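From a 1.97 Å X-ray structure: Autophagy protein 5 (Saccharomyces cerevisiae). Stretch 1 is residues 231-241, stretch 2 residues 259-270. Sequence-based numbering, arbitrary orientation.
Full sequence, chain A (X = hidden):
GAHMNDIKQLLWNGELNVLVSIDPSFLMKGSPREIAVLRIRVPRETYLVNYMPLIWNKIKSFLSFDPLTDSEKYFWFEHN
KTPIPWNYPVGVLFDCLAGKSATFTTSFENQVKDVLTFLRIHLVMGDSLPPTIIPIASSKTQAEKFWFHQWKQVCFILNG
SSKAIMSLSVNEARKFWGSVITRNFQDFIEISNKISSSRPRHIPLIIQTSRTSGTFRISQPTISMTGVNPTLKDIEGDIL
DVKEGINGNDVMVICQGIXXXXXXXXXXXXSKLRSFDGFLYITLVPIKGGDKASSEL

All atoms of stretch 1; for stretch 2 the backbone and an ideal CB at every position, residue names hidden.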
# COMPACT_ATOMS: atom_id res chain seq x y z
N THR A 231 18.73 3.35 -15.11
CA THR A 231 18.03 4.48 -14.52
C THR A 231 16.58 4.28 -14.98
O THR A 231 16.30 3.39 -15.79
CB THR A 231 18.52 5.81 -15.10
OG1 THR A 231 18.25 5.82 -16.51
CG2 THR A 231 20.01 5.98 -14.87
N LEU A 232 15.66 5.08 -14.47
CA LEU A 232 14.26 4.96 -14.90
C LEU A 232 14.17 5.21 -16.40
O LEU A 232 13.40 4.56 -17.10
CB LEU A 232 13.37 5.95 -14.15
CG LEU A 232 13.08 5.62 -12.68
CD1 LEU A 232 12.13 6.66 -12.10
CD2 LEU A 232 12.47 4.22 -12.58
N LYS A 233 14.95 6.17 -16.89
CA LYS A 233 14.94 6.49 -18.32
C LYS A 233 15.37 5.27 -19.12
O LYS A 233 14.83 5.00 -20.19
CB LYS A 233 15.89 7.65 -18.62
CG LYS A 233 15.93 8.06 -20.09
CD LYS A 233 14.68 8.84 -20.48
CE LYS A 233 14.78 9.39 -21.90
NZ LYS A 233 13.69 10.38 -22.17
N ASP A 234 16.35 4.54 -18.60
CA ASP A 234 16.85 3.34 -19.26
C ASP A 234 15.77 2.28 -19.48
O ASP A 234 15.85 1.47 -20.40
CB ASP A 234 17.98 2.72 -18.44
CG ASP A 234 19.31 3.42 -18.64
OD1 ASP A 234 20.23 3.18 -17.83
OD2 ASP A 234 19.43 4.20 -19.61
N ILE A 235 14.75 2.27 -18.62
CA ILE A 235 13.69 1.29 -18.79
C ILE A 235 12.42 1.95 -19.29
O ILE A 235 11.31 1.47 -19.03
CB ILE A 235 13.39 0.53 -17.47
CG1 ILE A 235 12.83 1.49 -16.41
CG2 ILE A 235 14.64 -0.15 -16.97
CD1 ILE A 235 12.18 0.77 -15.23
N GLU A 236 12.59 3.06 -20.01
CA GLU A 236 11.48 3.81 -20.58
C GLU A 236 10.64 2.92 -21.48
O GLU A 236 9.47 3.21 -21.74
CB GLU A 236 12.01 5.00 -21.39
CG GLU A 236 12.87 4.58 -22.59
CD GLU A 236 13.45 5.76 -23.36
OE1 GLU A 236 14.28 5.52 -24.27
OE2 GLU A 236 13.08 6.92 -23.09
N GLY A 237 11.24 1.84 -21.95
CA GLY A 237 10.54 0.91 -22.83
C GLY A 237 9.48 0.09 -22.11
O GLY A 237 8.56 -0.44 -22.73
N ASP A 238 9.62 -0.02 -20.79
CA ASP A 238 8.66 -0.77 -19.97
C ASP A 238 7.63 0.18 -19.39
O ASP A 238 6.52 -0.21 -19.05
CB ASP A 238 9.38 -1.49 -18.83
CG ASP A 238 10.31 -2.57 -19.32
OD1 ASP A 238 11.51 -2.52 -18.96
OD2 ASP A 238 9.85 -3.47 -20.05
N ILE A 239 8.01 1.45 -19.27
CA ILE A 239 7.13 2.45 -18.70
C ILE A 239 6.18 3.08 -19.71
O ILE A 239 4.99 3.19 -19.44
CB ILE A 239 7.95 3.56 -18.01
CG1 ILE A 239 8.76 2.94 -16.86
CG2 ILE A 239 7.03 4.67 -17.53
CD1 ILE A 239 9.70 3.91 -16.17
N LEU A 240 6.71 3.49 -20.85
CA LEU A 240 5.88 4.12 -21.88
C LEU A 240 5.19 3.05 -22.72
O LEU A 240 5.68 1.93 -22.85
CB LEU A 240 6.73 5.03 -22.77
CG LEU A 240 7.59 6.07 -22.03
CD1 LEU A 240 8.37 6.89 -23.04
CD2 LEU A 240 6.69 6.98 -21.18
N ASP A 241 4.04 3.40 -23.29
CA ASP A 241 3.32 2.45 -24.12
C ASP A 241 3.56 2.71 -25.60
O ASP A 241 4.14 3.74 -25.97
CB ASP A 241 1.81 2.48 -23.82
CG ASP A 241 1.19 3.85 -24.04
OD1 ASP A 241 1.64 4.58 -24.94
OD2 ASP A 241 0.24 4.19 -23.31
N UNK A 259 7.46 12.64 -6.34
CA UNK A 259 7.92 12.69 -7.72
C UNK A 259 9.34 12.12 -7.84
O UNK A 259 10.22 12.48 -7.06
CB UNK A 259 7.88 14.13 -8.24
N UNK A 260 9.55 11.25 -8.82
CA UNK A 260 10.85 10.64 -9.02
C UNK A 260 11.45 11.10 -10.36
O UNK A 260 10.80 11.00 -11.41
CB UNK A 260 10.74 9.12 -8.97
N UNK A 261 12.69 11.61 -10.35
CA UNK A 261 13.38 12.08 -11.55
C UNK A 261 13.71 10.92 -12.49
O UNK A 261 13.98 9.81 -12.03
CB UNK A 261 14.66 12.83 -11.17
N UNK A 262 13.73 11.17 -13.80
CA UNK A 262 14.05 10.11 -14.75
C UNK A 262 15.47 9.58 -14.62
O UNK A 262 15.74 8.43 -14.99
CB UNK A 262 13.83 10.62 -16.18
N UNK A 263 16.39 10.40 -14.12
CA UNK A 263 17.78 9.94 -13.99
C UNK A 263 17.99 9.07 -12.75
O UNK A 263 19.09 8.57 -12.52
CB UNK A 263 18.73 11.14 -13.94
N UNK A 264 16.95 8.90 -11.95
CA UNK A 264 17.07 8.07 -10.75
C UNK A 264 17.43 6.63 -11.11
O UNK A 264 16.87 6.05 -12.04
CB UNK A 264 15.77 8.10 -9.95
N UNK A 265 18.38 6.06 -10.37
CA UNK A 265 18.83 4.68 -10.59
C UNK A 265 17.78 3.71 -10.05
O UNK A 265 17.32 3.84 -8.91
CB UNK A 265 20.18 4.43 -9.92
N UNK A 266 17.41 2.73 -10.87
CA UNK A 266 16.40 1.75 -10.49
C UNK A 266 16.77 0.95 -9.24
O UNK A 266 15.92 0.70 -8.39
CB UNK A 266 16.16 0.79 -11.66
N UNK A 267 18.03 0.54 -9.12
CA UNK A 267 18.44 -0.22 -7.94
C UNK A 267 18.21 0.63 -6.69
O UNK A 267 17.69 0.14 -5.69
CB UNK A 267 19.91 -0.65 -8.04
N UNK A 268 18.62 1.89 -6.75
CA UNK A 268 18.45 2.80 -5.62
C UNK A 268 16.97 2.95 -5.28
O UNK A 268 16.57 2.84 -4.12
CB UNK A 268 19.07 4.17 -5.93
N UNK A 269 16.17 3.21 -6.31
CA UNK A 269 14.74 3.39 -6.12
C UNK A 269 14.15 2.16 -5.43
O UNK A 269 13.47 2.29 -4.41
CB UNK A 269 14.04 3.65 -7.46
N UNK A 270 14.42 0.98 -5.97
CA UNK A 270 13.90 -0.24 -5.36
C UNK A 270 14.38 -0.44 -3.93
O UNK A 270 13.59 -0.57 -3.00
CB UNK A 270 14.30 -1.45 -6.20

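Position 259 lies in an extended strand, and its ideal CB has nothing of stretch 1 within 5.5 Å; almost any side chain would suit it, and it is Glu 259, which makes no contact here. At 260 CA-to-CB points toward stretch 1 and the ideal CB lies 4.2 Å from Leu 232 CD1. An apolar residue is expected, and valine, isoleucine or leucine would all serve. The residue is Ile 260, whose CG2 packs 3.5 Å from Leu 232 CD1, while the end of its side chain leads away.

Positions 261 to 264 form a type I turn. Position 261, at phi -68° and with nothing of stretch 1 within 5.5 Å of its CB, tolerates many residues, proline among them; it is Pro 261, whose O accepts the turn bond from N of 264.

Position 262 offers more. Its carbonyl O accepts a hydrogen bond from Lys 233 N (3.1 Å), whatever the side chain. The CB points sideways, 4.4 Å from Lys 233 CB, and beyond it stretch 1 presents Leu 232, Ile 239 and Leu 240. A long or broad apolar side chain could reach across them, aromatic or methionine. Trp 262, with chi1 at -75°, does so: CE3 lies 4.1 Å from Leu 232 CB and CZ3 3.9 Å from Ile 239 CD1.

At 263 the backbone O lies 3.6 Å from Thr 231 CG2, but the CB points away, so a polar residue is readily accommodated; the side chain of His 263 stays clear of stretch 1. At 264 the carbonyl O accepts a 2.9 Å hydrogen bond from Leu 232 N, while the CB, 4.5 Å from Leu 232 CD1, favours an apolar chain. Met 264 supplies it, then leads away.

Position 265 pairs with Thr 231 in a single beta bridge and precedes a helix. Its CB points away, leaving the choice wide, including the small polar residues common at an N-cap. Leu 265 instead curls its end back, CD2 reaching 3.8 Å from Thr 231 CG2.

The helix then presents 266 sideways, near Leu 232 and Ile 235, a setting for a branched aliphatic residue or methionine. Leu 266 places CD1 4.0 Å from Leu 232 CD2 and CD2 4.1 Å from Ile 235 CD1. One turn after 266, position 269 points toward Leu 232 and again calls for an aliphatic chain: Leu 269 CD2 meets Leu 232 CD2 at 3.8 Å. Positions 267, 268 and 270 are out of reach and unconstrained by stretch 1; they are Tyr 267, Asp 268 and Tyr 270.

Stretch 2 (259-270) EIPWHMLLYDLY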
# COMPACT_ATOMS: atom_id res chain seq x y z
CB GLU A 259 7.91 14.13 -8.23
CG GLU A 259 8.24 14.27 -9.71
CD GLU A 259 8.39 15.72 -10.14
OE1 GLU A 259 7.57 16.55 -9.73
OE2 GLU A 259 9.34 16.01 -10.90
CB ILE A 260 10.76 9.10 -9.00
CG1 ILE A 260 10.12 8.62 -7.68
CG2 ILE A 260 12.14 8.49 -9.14
CD1 ILE A 260 10.91 8.97 -6.43
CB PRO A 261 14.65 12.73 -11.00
CG PRO A 261 14.33 13.05 -9.58
CD PRO A 261 13.50 11.87 -9.15
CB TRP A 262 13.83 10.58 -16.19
CG TRP A 262 12.39 10.66 -16.59
CD1 TRP A 262 11.61 11.78 -16.62
CD2 TRP A 262 11.55 9.57 -17.00
NE1 TRP A 262 10.33 11.46 -17.02
CE2 TRP A 262 10.27 10.11 -17.25
CE3 TRP A 262 11.75 8.20 -17.16
CZ2 TRP A 262 9.19 9.32 -17.68
CZ3 TRP A 262 10.68 7.41 -17.58
CH2 TRP A 262 9.41 7.98 -17.83
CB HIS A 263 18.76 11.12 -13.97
CG HIS A 263 18.50 12.12 -12.88
ND1 HIS A 263 17.62 13.17 -13.02
CD2 HIS A 263 19.04 12.24 -11.64
CE1 HIS A 263 17.63 13.90 -11.92
NE2 HIS A 263 18.48 13.36 -11.07
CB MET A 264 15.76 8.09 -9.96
CG MET A 264 15.64 6.99 -8.92
SD MET A 264 15.36 7.62 -7.26
CE MET A 264 16.99 7.38 -6.57
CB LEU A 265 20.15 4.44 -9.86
CG LEU A 265 21.38 5.17 -10.40
CD1 LEU A 265 22.55 5.02 -9.42
CD2 LEU A 265 21.75 4.61 -11.76
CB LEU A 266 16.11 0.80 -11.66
CG LEU A 266 14.93 -0.15 -11.47
CD1 LEU A 266 13.65 0.65 -11.24
CD2 LEU A 266 14.78 -1.04 -12.70
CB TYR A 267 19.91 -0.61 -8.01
CG TYR A 267 20.44 -1.12 -6.68
CD1 TYR A 267 20.01 -2.34 -6.16
CD2 TYR A 267 21.31 -0.35 -5.91
CE1 TYR A 267 20.43 -2.77 -4.90
CE2 TYR A 267 21.74 -0.77 -4.66
CZ TYR A 267 21.29 -1.98 -4.16
OH TYR A 267 21.71 -2.41 -2.92
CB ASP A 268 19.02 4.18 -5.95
CG ASP A 268 20.44 4.34 -5.47
OD1 ASP A 268 20.66 4.25 -4.24
OD2 ASP A 268 21.34 4.57 -6.31
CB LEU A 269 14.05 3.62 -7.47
CG LEU A 269 12.58 4.02 -7.42
CD1 LEU A 269 12.40 5.28 -6.58
CD2 LEU A 269 12.08 4.23 -8.83
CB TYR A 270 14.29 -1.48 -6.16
CG TYR A 270 13.81 -2.74 -5.49
CD1 TYR A 270 12.48 -3.15 -5.60
CD2 TYR A 270 14.66 -3.47 -4.64
CE1 TYR A 270 12.01 -4.25 -4.88
CE2 TYR A 270 14.19 -4.57 -3.91
CZ TYR A 270 12.86 -4.95 -4.04
OH TYR A 270 12.38 -6.02 -3.31
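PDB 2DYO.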